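Local coordinates for protein putative nucleoside-diphosphate-sugar epimerase (Staphylococcus aureus subsp. aureus, PDB 3E48) that is of unknown function but probably binds a dinucleotide cofactor on a Rossmann fold, as in nucleoside-diphosphate-sugar epimerases and related NAD(P)H-binding proteins, at residues L89-A92 with A93-G97; R174-I177 with A178-V181; P270-L273 with Q274-L277. All coordinates share one frame; numbering follows the deposited sequence.

Contact 1 (L89-A92 with A93-G97)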
ATOM      1  N   LEU B  89     -14.481   2.775   6.821  1.00  5.59           N
ATOM      2  CA  LEU B  89     -14.366   1.727   7.831  1.00  5.38           C
ATOM      3  C   LEU B  89     -13.730   2.298   9.096  1.00  7.39           C
ATOM      4  O   LEU B  89     -14.281   2.170  10.189  1.00  6.85           O
ATOM      5  CB  LEU B  89     -13.507   0.581   7.298  1.00  5.91           C
ATOM      6  CG  LEU B  89     -13.054  -0.472   8.310  1.00  6.74           C
ATOM      7  CD1 LEU B  89     -14.259  -1.219   8.889  1.00  8.19           C
ATOM      8  CD2 LEU B  89     -12.109  -1.444   7.605  1.00  7.46           C
ATOM      9  N   VAL B  90     -12.571   2.934   8.939  1.00  8.01           N
ATOM     10  CA  VAL B  90     -11.856   3.515  10.073  1.00  6.70           C
ATOM     11  C   VAL B  90     -12.632   4.648  10.742  1.00  7.72           C
ATOM     12  O   VAL B  90     -12.706   4.713  11.970  1.00  8.09           O
ATOM     13  CB  VAL B  90     -10.463   4.039   9.651  1.00  9.84           C
ATOM     14  CG1 VAL B  90      -9.795   4.748  10.822  1.00 14.85           C
ATOM     15  CG2 VAL B  90      -9.598   2.878   9.177  1.00 12.45           C
ATOM     16  N   TYR B  91     -13.205   5.542   9.942  1.00  8.08           N
ATOM     17  CA  TYR B  91     -13.958   6.661  10.489  1.00  9.63           C
ATOM     18  C   TYR B  91     -15.136   6.191  11.325  1.00  7.54           C
ATOM     19  O   TYR B  91     -15.357   6.684  12.434  1.00  8.11           O
ATOM     20  CB  TYR B  91     -14.465   7.561   9.364  1.00 11.34           C
ATOM     21  CG  TYR B  91     -15.267   8.746   9.851  1.00  7.94           C
ATOM     22  CD1 TYR B  91     -16.617   8.618  10.171  1.00 10.34           C
ATOM     23  CD2 TYR B  91     -14.671   9.995  10.006  1.00 11.88           C
ATOM     24  CE1 TYR B  91     -17.353   9.701  10.629  1.00 10.80           C
ATOM     25  CE2 TYR B  91     -15.398  11.089  10.464  1.00 15.96           C
ATOM     26  CZ  TYR B  91     -16.740  10.934  10.773  1.00 16.85           C
ATOM     27  OH  TYR B  91     -17.476  12.011  11.208  1.00 19.97           O
ATOM     28  N   ALA B  92     -15.892   5.240  10.786  1.00  5.84           N
ATOM     29  CA  ALA B  92     -17.063   4.715  11.480  1.00  8.58           C
ATOM     30  C   ALA B  92     -16.678   3.910  12.714  1.00  8.70           C
ATOM     31  O   ALA B  92     -17.379   3.955  13.725  1.00  6.63           O
ATOM     32  CB  ALA B  92     -17.893   3.860  10.533  1.00  4.78           C
ATOM     33  N   ALA B  93     -15.577   3.168  12.638  1.00  6.09           N
ATOM     34  CA  ALA B  93     -15.145   2.385  13.787  1.00  7.02           C
ATOM     35  C   ALA B  93     -14.839   3.327  14.950  1.00  8.01           C
ATOM     36  O   ALA B  93     -15.198   3.049  16.093  1.00  9.27           O
ATOM     37  CB  ALA B  93     -13.907   1.550  13.430  1.00  6.94           C
ATOM     38  N   LYS B  94     -14.189   4.450  14.662  1.00  9.36           N
ATOM     39  CA  LYS B  94     -13.857   5.405  15.716  1.00 10.73           C
ATOM     40  C   LYS B  94     -15.092   6.114  16.257  1.00 10.35           C
ATOM     41  O   LYS B  94     -15.285   6.214  17.467  1.00 11.95           O
ATOM     42  CB  LYS B  94     -12.866   6.452  15.200  1.00 14.53           C
ATOM     43  CG  LYS B  94     -11.470   5.913  14.950  1.00 14.59           C
ATOM     44  CD  LYS B  94     -10.526   7.031  14.545  1.00 26.20           C
ATOM     45  CE  LYS B  94      -9.087   6.551  14.481  1.00 22.53           C
ATOM     46  NZ  LYS B  94      -8.169   7.662  14.109  1.00 23.12           N
ATOM     47  N   GLN B  95     -15.919   6.605  15.345  1.00  5.83           N
ATOM     48  CA  GLN B  95     -17.135   7.329  15.691  1.00  8.70           C
ATOM     49  C   GLN B  95     -18.085   6.501  16.549  1.00 11.44           C
ATOM     50  O   GLN B  95     -18.602   6.982  17.561  1.00 11.07           O
ATOM     51  CB  GLN B  95     -17.854   7.747  14.403  1.00 11.29           C
ATOM     52  CG  GLN B  95     -18.826   8.912  14.541  1.00 21.51           C
ATOM     53  CD  GLN B  95     -18.123  10.232  14.814  1.00 21.03           C
ATOM     54  OE1 GLN B  95     -17.092  10.537  14.214  1.00 26.81           O
ATOM     55  NE2 GLN B  95     -18.691  11.029  15.712  1.00 25.59           N
ATOM     56  N   SER B  96     -18.300   5.250  16.153  1.00  7.94           N
ATOM     57  CA  SER B  96     -19.232   4.395  16.871  1.00  8.22           C
ATOM     58  C   SER B  96     -18.641   3.496  17.956  1.00  8.10           C
ATOM     59  O   SER B  96     -19.356   2.705  18.570  1.00  9.16           O
ATOM     60  CB  SER B  96     -20.037   3.585  15.858  1.00  7.36           C
ATOM     61  OG  SER B  96     -20.814   4.475  15.059  1.00  8.69           O
ATOM     62  N   GLY B  97     -17.337   3.619  18.185  1.00  8.64           N
ATOM     63  CA  GLY B  97     -16.692   2.856  19.243  1.00 10.93           C
ATOM     64  C   GLY B  97     -16.387   1.385  19.041  1.00 10.73           C
ATOM     65  O   GLY B  97     -16.413   0.609  20.001  1.00 10.62           O
TER
HETATM   66  O   HOH W   1     -14.669   9.329  13.543  1.00 17.76           O
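Leu89 O accepts from Ala93 N at 2.9 Å. This is one of four successive i to i+4 bonds in the last turns of helix 84-96. The Leu89 side chain itself turns away from this stretch and packs on Ile101 and Phe103 of strand 100-106.

Val90 accepts from Lys94 N in the same way. Its CG1 methyl also lies alongside the lysine chain, 4.1 Å from Lys94 CE. The two side chains point the same way, and the extended lysine carries its charged end beyond the valine. Val90 also meets Leu127 and Ser131 of helix 118-131.

Tyr91 makes the polar part of the contact. Tyr91 O accepts from Gln95 N at 3.0 Å and from a water at 2.9 Å. The same water donates to Gln95 OE1 at 2.8 Å and sits over the centre of one face of the Tyr91 ring. The ring and the Gln95 amide lie side by side, with planes 24° apart. The bend of Gln95 at chi2 (69°) brings its OE1 back to the ring and the water. The water therefore ties a backbone carbonyl to the side chain one turn later.

Ala92 closes the series, with Ala92 O 2.9 Å from Ser96 N. Its methyl faces Met59 and Phe63 of helix 56-63, while Ser96 OG bonds to Val60 O on that helix. After Ser96, Gly97 turns to a positive phi of 77°. With bonds back into the last turn, the one from Gly97 N to Lys94 O being weak, this gives a Schellman motif. The arrangement is a helix C-terminus closed by that motif, here on a helix leading into parallel strand 100-106 of a Rossmann-type fold.

Contact 2 (R174-I177 with A178-V181)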
ATOM      1  N   ARG B 174     -12.759 -20.917  -0.887  1.00  8.16           N
ATOM      2  CA  ARG B 174     -13.414 -19.911  -0.068  1.00  6.50           C
ATOM      3  C   ARG B 174     -13.797 -20.592   1.238  1.00  7.96           C
ATOM      4  O   ARG B 174     -13.733 -19.987   2.304  1.00  7.61           O
ATOM      5  CB  ARG B 174     -14.677 -19.368  -0.741  1.00  9.74           C
ATOM      6  CG  ARG B 174     -14.422 -18.520  -1.970  1.00 11.31           C
ATOM      7  CD  ARG B 174     -15.564 -17.547  -2.198  1.00 19.07           C
ATOM      8  NE  ARG B 174     -15.355 -16.760  -3.407  1.00 19.94           N
ATOM      9  CZ  ARG B 174     -15.737 -17.137  -4.621  1.00 16.87           C
ATOM     10  NH1 ARG B 174     -16.361 -18.294  -4.794  1.00 11.43           N
ATOM     11  NH2 ARG B 174     -15.477 -16.364  -5.666  1.00 16.41           N
ATOM     12  N   ASN B 175     -14.199 -21.858   1.152  1.00  5.72           N
ATOM     13  CA  ASN B 175     -14.572 -22.595   2.351  1.00  8.57           C
ATOM     14  C   ASN B 175     -13.434 -22.580   3.369  1.00  7.59           C
ATOM     15  O   ASN B 175     -13.658 -22.344   4.560  1.00  9.05           O
ATOM     16  CB  ASN B 175     -14.931 -24.043   2.009  1.00 10.96           C
ATOM     17  CG  ASN B 175     -15.242 -24.871   3.244  1.00 14.20           C
ATOM     18  OD1 ASN B 175     -16.170 -24.564   3.993  1.00 14.30           O
ATOM     19  ND2 ASN B 175     -14.461 -25.922   3.466  1.00 15.28           N
ATOM     20  N   ASP B 176     -12.209 -22.823   2.906  1.00  6.54           N
ATOM     21  CA  ASP B 176     -11.061 -22.828   3.809  1.00  6.99           C
ATOM     22  C   ASP B 176     -10.716 -21.440   4.344  1.00  8.30           C
ATOM     23  O   ASP B 176     -10.290 -21.300   5.495  1.00  8.18           O
ATOM     24  CB  ASP B 176      -9.834 -23.455   3.135  1.00  5.94           C
ATOM     25  CG  ASP B 176      -9.932 -24.973   3.041  1.00 12.24           C
ATOM     26  OD1 ASP B 176     -10.729 -25.575   3.795  1.00 12.40           O
ATOM     27  OD2 ASP B 176      -9.200 -25.569   2.229  1.00 14.95           O
ATOM     28  N   ILE B 177     -10.894 -20.411   3.521  1.00  6.13           N
ATOM     29  CA  ILE B 177     -10.617 -19.058   3.984  1.00  4.08           C
ATOM     30  C   ILE B 177     -11.606 -18.784   5.108  1.00  3.69           C
ATOM     31  O   ILE B 177     -11.234 -18.294   6.172  1.00  5.59           O
ATOM     32  CB  ILE B 177     -10.823 -18.026   2.859  1.00  5.22           C
ATOM     33  CG1 ILE B 177      -9.700 -18.172   1.830  1.00  9.32           C
ATOM     34  CG2 ILE B 177     -10.860 -16.607   3.441  1.00  7.51           C
ATOM     35  CD1 ILE B 177      -9.926 -17.383   0.571  1.00 11.10           C
ATOM     36  N   ALA B 178     -12.868 -19.129   4.871  1.00  7.23           N
ATOM     37  CA  ALA B 178     -13.901 -18.919   5.875  1.00  7.91           C
ATOM     38  C   ALA B 178     -13.593 -19.682   7.159  1.00  6.91           C
ATOM     39  O   ALA B 178     -13.817 -19.163   8.251  1.00  7.43           O
ATOM     40  CB  ALA B 178     -15.265 -19.328   5.324  1.00  7.81           C
ATOM     41  N   ARG B 179     -13.085 -20.908   7.049  1.00  6.41           N
ATOM     42  CA  ARG B 179     -12.772 -21.666   8.261  1.00 10.51           C
ATOM     43  C   ARG B 179     -11.693 -20.957   9.076  1.00  9.30           C
ATOM     44  O   ARG B 179     -11.757 -20.912  10.307  1.00  7.02           O
ATOM     45  CB  ARG B 179     -12.325 -23.091   7.917  1.00  9.19           C
ATOM     46  CG  ARG B 179     -13.413 -23.943   7.268  1.00  9.71           C
ATOM     47  CD  ARG B 179     -12.850 -25.275   6.797  1.00 18.05           C
ATOM     48  NE  ARG B 179     -12.414 -26.115   7.909  1.00 19.31           N
ATOM     49  CZ  ARG B 179     -11.653 -27.197   7.770  1.00 22.46           C
ATOM     50  NH1 ARG B 179     -11.238 -27.571   6.566  1.00 22.33           N
ATOM     51  NH2 ARG B 179     -11.310 -27.907   8.832  1.00 18.52           N
ATOM     52  N   GLY B 180     -10.703 -20.400   8.385  1.00  5.91           N
ATOM     53  CA  GLY B 180      -9.641 -19.690   9.077  1.00  7.44           C
ATOM     54  C   GLY B 180     -10.165 -18.433   9.748  1.00  7.84           C
ATOM     55  O   GLY B 180      -9.793 -18.121  10.880  1.00  7.55           O
ATOM     56  N   VAL B 181     -11.031 -17.701   9.051  1.00  6.29           N
ATOM     57  CA  VAL B 181     -11.599 -16.477   9.599  1.00  7.54           C
ATOM     58  C   VAL B 181     -12.462 -16.786  10.827  1.00  6.78           C
ATOM     59  O   VAL B 181     -12.390 -16.081  11.833  1.00  7.67           O
ATOM     60  CB  VAL B 181     -12.432 -15.727   8.524  1.00  6.33           C
ATOM     61  CG1 VAL B 181     -13.164 -14.548   9.141  1.00  7.42           C
ATOM     62  CG2 VAL B 181     -11.509 -15.234   7.409  1.00  8.26           C
TER
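The first two turns of helix 174-186, which follows strand 168-172 in the NAD(P)H-binding region, make up this contact. Four i to i+4 backbone bonds hold them. Arg174 O accepts from Ala178 N at 2.8 Å. Asn175 O takes Arg179 N, Asp176 O takes Gly180 N, and Ile177 O takes Val181 N at 2.9 Å.

Arg179 makes most of the side-chain contact. Its aliphatic part runs over the previous turn, with Arg179 CG 3.2 Å from Asn175 O. Arg179 CD comes 3.8 Å from Asn175 ND2, and the amide and guanidinium planes are 27° apart. A bend at chi3 (66°) then carries the guanidinium past Asp176. Arg179 NH1 meets Asp176 OD1 at 3.5 Å, a long salt bridge with a weak hydrogen bond. The oxygen comes to the edge of the guanidinium, near its plane, but the carboxylate is turned 52° from that plane, and the two groups do not pair flat. Each has another partner: Asp176 OD2 accepts from Gln271 N, and Arg179 NH2 forms a salt bridge with Asp268. The buried carboxylate thus has a good donor at OD2 and a weak one at OD1, which may help to keep it ionised.

Away from the ion pair, Ile177 CG2 lies 4.2 Å from Val181 CG2. Ala178 rests against Gln19 of helix 11-22, whose NE2 also donates to Asn175 O. The arrangement is that of a helix of the Rossmann-type fold: it packs Ile177 on Met140 and Tyr143 of strand 134-143, and it carries an i to i+3 Asp-Arg salt bridge on the side covered by helix 261-266.

Contact 3 (P270-L273 with Q274-L277)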
ATOM      1  N   PRO B 270      -5.456 -27.816   4.344  1.00 14.50           N
ATOM      2  CA  PRO B 270      -6.366 -27.156   3.403  1.00 14.03           C
ATOM      3  C   PRO B 270      -6.770 -28.143   2.314  1.00 13.53           C
ATOM      4  O   PRO B 270      -6.040 -29.092   2.038  1.00 11.23           O
ATOM      5  CB  PRO B 270      -5.525 -25.998   2.863  1.00 14.87           C
ATOM      6  CG  PRO B 270      -4.123 -26.514   2.966  1.00 19.34           C
ATOM      7  CD  PRO B 270      -4.127 -27.184   4.322  1.00 13.18           C
ATOM      8  N   GLN B 271      -7.933 -27.929   1.710  1.00  8.73           N
ATOM      9  CA  GLN B 271      -8.402 -28.814   0.657  1.00  7.47           C
ATOM     10  C   GLN B 271      -7.634 -28.574  -0.640  1.00 11.35           C
ATOM     11  O   GLN B 271      -7.461 -27.431  -1.065  1.00 10.13           O
ATOM     12  CB  GLN B 271      -9.896 -28.609   0.408  1.00 11.00           C
ATOM     13  CG  GLN B 271     -10.484 -29.639  -0.537  1.00 11.42           C
ATOM     14  CD  GLN B 271     -11.973 -29.465  -0.749  1.00 12.47           C
ATOM     15  OE1 GLN B 271     -12.660 -30.393  -1.189  1.00 18.46           O
ATOM     16  NE2 GLN B 271     -12.483 -28.277  -0.449  1.00 10.84           N
ATOM     17  N   THR B 272      -7.171 -29.655  -1.259  1.00  9.05           N
ATOM     18  CA  THR B 272      -6.429 -29.575  -2.514  1.00  9.89           C
ATOM     19  C   THR B 272      -7.380 -29.266  -3.659  1.00 11.44           C
ATOM     20  O   THR B 272      -8.592 -29.451  -3.535  1.00 12.28           O
ATOM     21  CB  THR B 272      -5.760 -30.914  -2.848  1.00  9.61           C
ATOM     22  OG1 THR B 272      -6.780 -31.894  -3.098  1.00 12.15           O
ATOM     23  CG2 THR B 272      -4.883 -31.377  -1.702  1.00 14.63           C
ATOM     24  N   LEU B 273      -6.837 -28.809  -4.782  1.00  9.89           N
ATOM     25  CA  LEU B 273      -7.683 -28.514  -5.933  1.00  9.63           C
ATOM     26  C   LEU B 273      -8.341 -29.801  -6.443  1.00 11.96           C
ATOM     27  O   LEU B 273      -9.525 -29.810  -6.787  1.00 11.14           O
ATOM     28  CB  LEU B 273      -6.867 -27.866  -7.056  1.00  9.44           C
ATOM     29  CG  LEU B 273      -7.609 -27.579  -8.366  1.00 13.73           C
ATOM     30  CD1 LEU B 273      -8.847 -26.729  -8.103  1.00  9.73           C
ATOM     31  CD2 LEU B 273      -6.672 -26.860  -9.321  1.00 15.72           C
ATOM     32  N   GLN B 274      -7.567 -30.882  -6.482  1.00 12.07           N
ATOM     33  CA  GLN B 274      -8.066 -32.177  -6.945  1.00 12.45           C
ATOM     34  C   GLN B 274      -9.307 -32.581  -6.150  1.00 13.87           C
ATOM     35  O   GLN B 274     -10.323 -32.995  -6.713  1.00 13.95           O
ATOM     36  CB  GLN B 274      -6.996 -33.262  -6.774  1.00 15.15           C
ATOM     37  CG  GLN B 274      -5.635 -32.959  -7.391  1.00 31.41           C
ATOM     38  CD  GLN B 274      -4.702 -32.212  -6.446  1.00 30.49           C
ATOM     39  OE1 GLN B 274      -4.887 -31.024  -6.175  1.00 28.68           O
ATOM     40  NE2 GLN B 274      -3.692 -32.915  -5.938  1.00 33.13           N
ATOM     41  N   SER B 275      -9.205 -32.460  -4.832  1.00 14.55           N
ATOM     42  CA  SER B 275     -10.297 -32.800  -3.930  1.00 13.54           C
ATOM     43  C   SER B 275     -11.492 -31.875  -4.139  1.00 17.04           C
ATOM     44  O   SER B 275     -12.643 -32.316  -4.149  1.00 14.35           O
ATOM     45  CB  SER B 275      -9.819 -32.699  -2.482  1.00 10.00           C
ATOM     46  OG  SER B 275     -10.883 -32.907  -1.573  1.00 14.08           O
ATOM     47  N   PHE B 276     -11.209 -30.587  -4.302  1.00 12.83           N
ATOM     48  CA  PHE B 276     -12.248 -29.589  -4.506  1.00 12.08           C
ATOM     49  C   PHE B 276     -13.065 -29.878  -5.757  1.00 11.97           C
ATOM     50  O   PHE B 276     -14.294 -29.797  -5.740  1.00 14.58           O
ATOM     51  CB  PHE B 276     -11.614 -28.198  -4.604  1.00 10.72           C
ATOM     52  CG  PHE B 276     -12.599 -27.099  -4.876  1.00  9.10           C
ATOM     53  CD1 PHE B 276     -13.621 -26.824  -3.975  1.00 11.94           C
ATOM     54  CD2 PHE B 276     -12.506 -26.341  -6.039  1.00 13.52           C
ATOM     55  CE1 PHE B 276     -14.538 -25.806  -4.226  1.00 11.09           C
ATOM     56  CE2 PHE B 276     -13.417 -25.321  -6.299  1.00 15.75           C
ATOM     57  CZ  PHE B 276     -14.436 -25.054  -5.391  1.00 13.79           C
ATOM     58  N   LEU B 277     -12.380 -30.219  -6.842  1.00 13.24           N
ATOM     59  CA  LEU B 277     -13.054 -30.522  -8.097  1.00 17.65           C
ATOM     60  C   LEU B 277     -13.784 -31.862  -8.027  1.00 21.40           C
ATOM     61  O   LEU B 277     -14.813 -32.047  -8.675  1.00 25.51           O
ATOM     62  CB  LEU B 277     -12.040 -30.541  -9.241  1.00 13.21           C
ATOM     63  CG  LEU B 277     -11.304 -29.226  -9.518  1.00 13.39           C
ATOM     64  CD1 LEU B 277     -10.302 -29.448 -10.634  1.00 17.52           C
ATOM     65  CD2 LEU B 277     -12.293 -28.131  -9.889  1.00 14.10           C
TER
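Thr272 has its OG1 between the backbone N and the carbonyl carbon (chi1 66°), and this aims the oxygen at the first turn of helix 273-277. Thr272 is at the N-cap, and its OG1 caps the helix by accepting from Ser275 N at 3.0 Å. Its carbonyl starts the helix bonding, with Thr272 O 3.0 Å from Phe276 N. Gln274 bends back at chi2 (88°), and its OE1 comes 3.4 Å from Thr272 CB. Gln271 is extended, and its CG packs 3.7 Å from Ser275 CB.

Leu273 carries the apolar side. Its backbone bonds to Leu277, with Leu273 O 2.9 Å from Leu277 N. The two side chains are angled across each other, and Leu273 CD1 touches Leu277 CG at 3.8 Å. The same methyl reaches the edge of the Phe276 ring, 4.2 Å from Phe276 CD2.

Phe276 makes a cation-pi contact with Lys148. Thr272 and Gln274 touch Tyr202 of strand 194-203, and Leu273 N bonds to Tyr202 OH. The helix start thus packs against that strand, while Leu273 rests on Leu207 and Ile210 of helix 204-215 and on Leu147 of helix 147-157.

Contacts 2 and 3 meet directly. Asp176 OD2 of contact 2 lies 2.7 Å from Gln271 N of contact 3, a probable hydrogen bond, and the same oxygen packs against Pro270 CA. The loop leading into helix 273-277 is thereby joined to the start of helix 174-186; the centres of the two contacts are 14 Å apart. Contact 1 stands away from both. Its centre is about 26 Å from that of contact 2, with nearest atoms about 13 Å apart, and about 39 Å from that of contact 3, on the opposite side of the chain's centre. Contacts 1 and 2 both belong to the NAD(P)H-binding, Rossmann-type part of the chain.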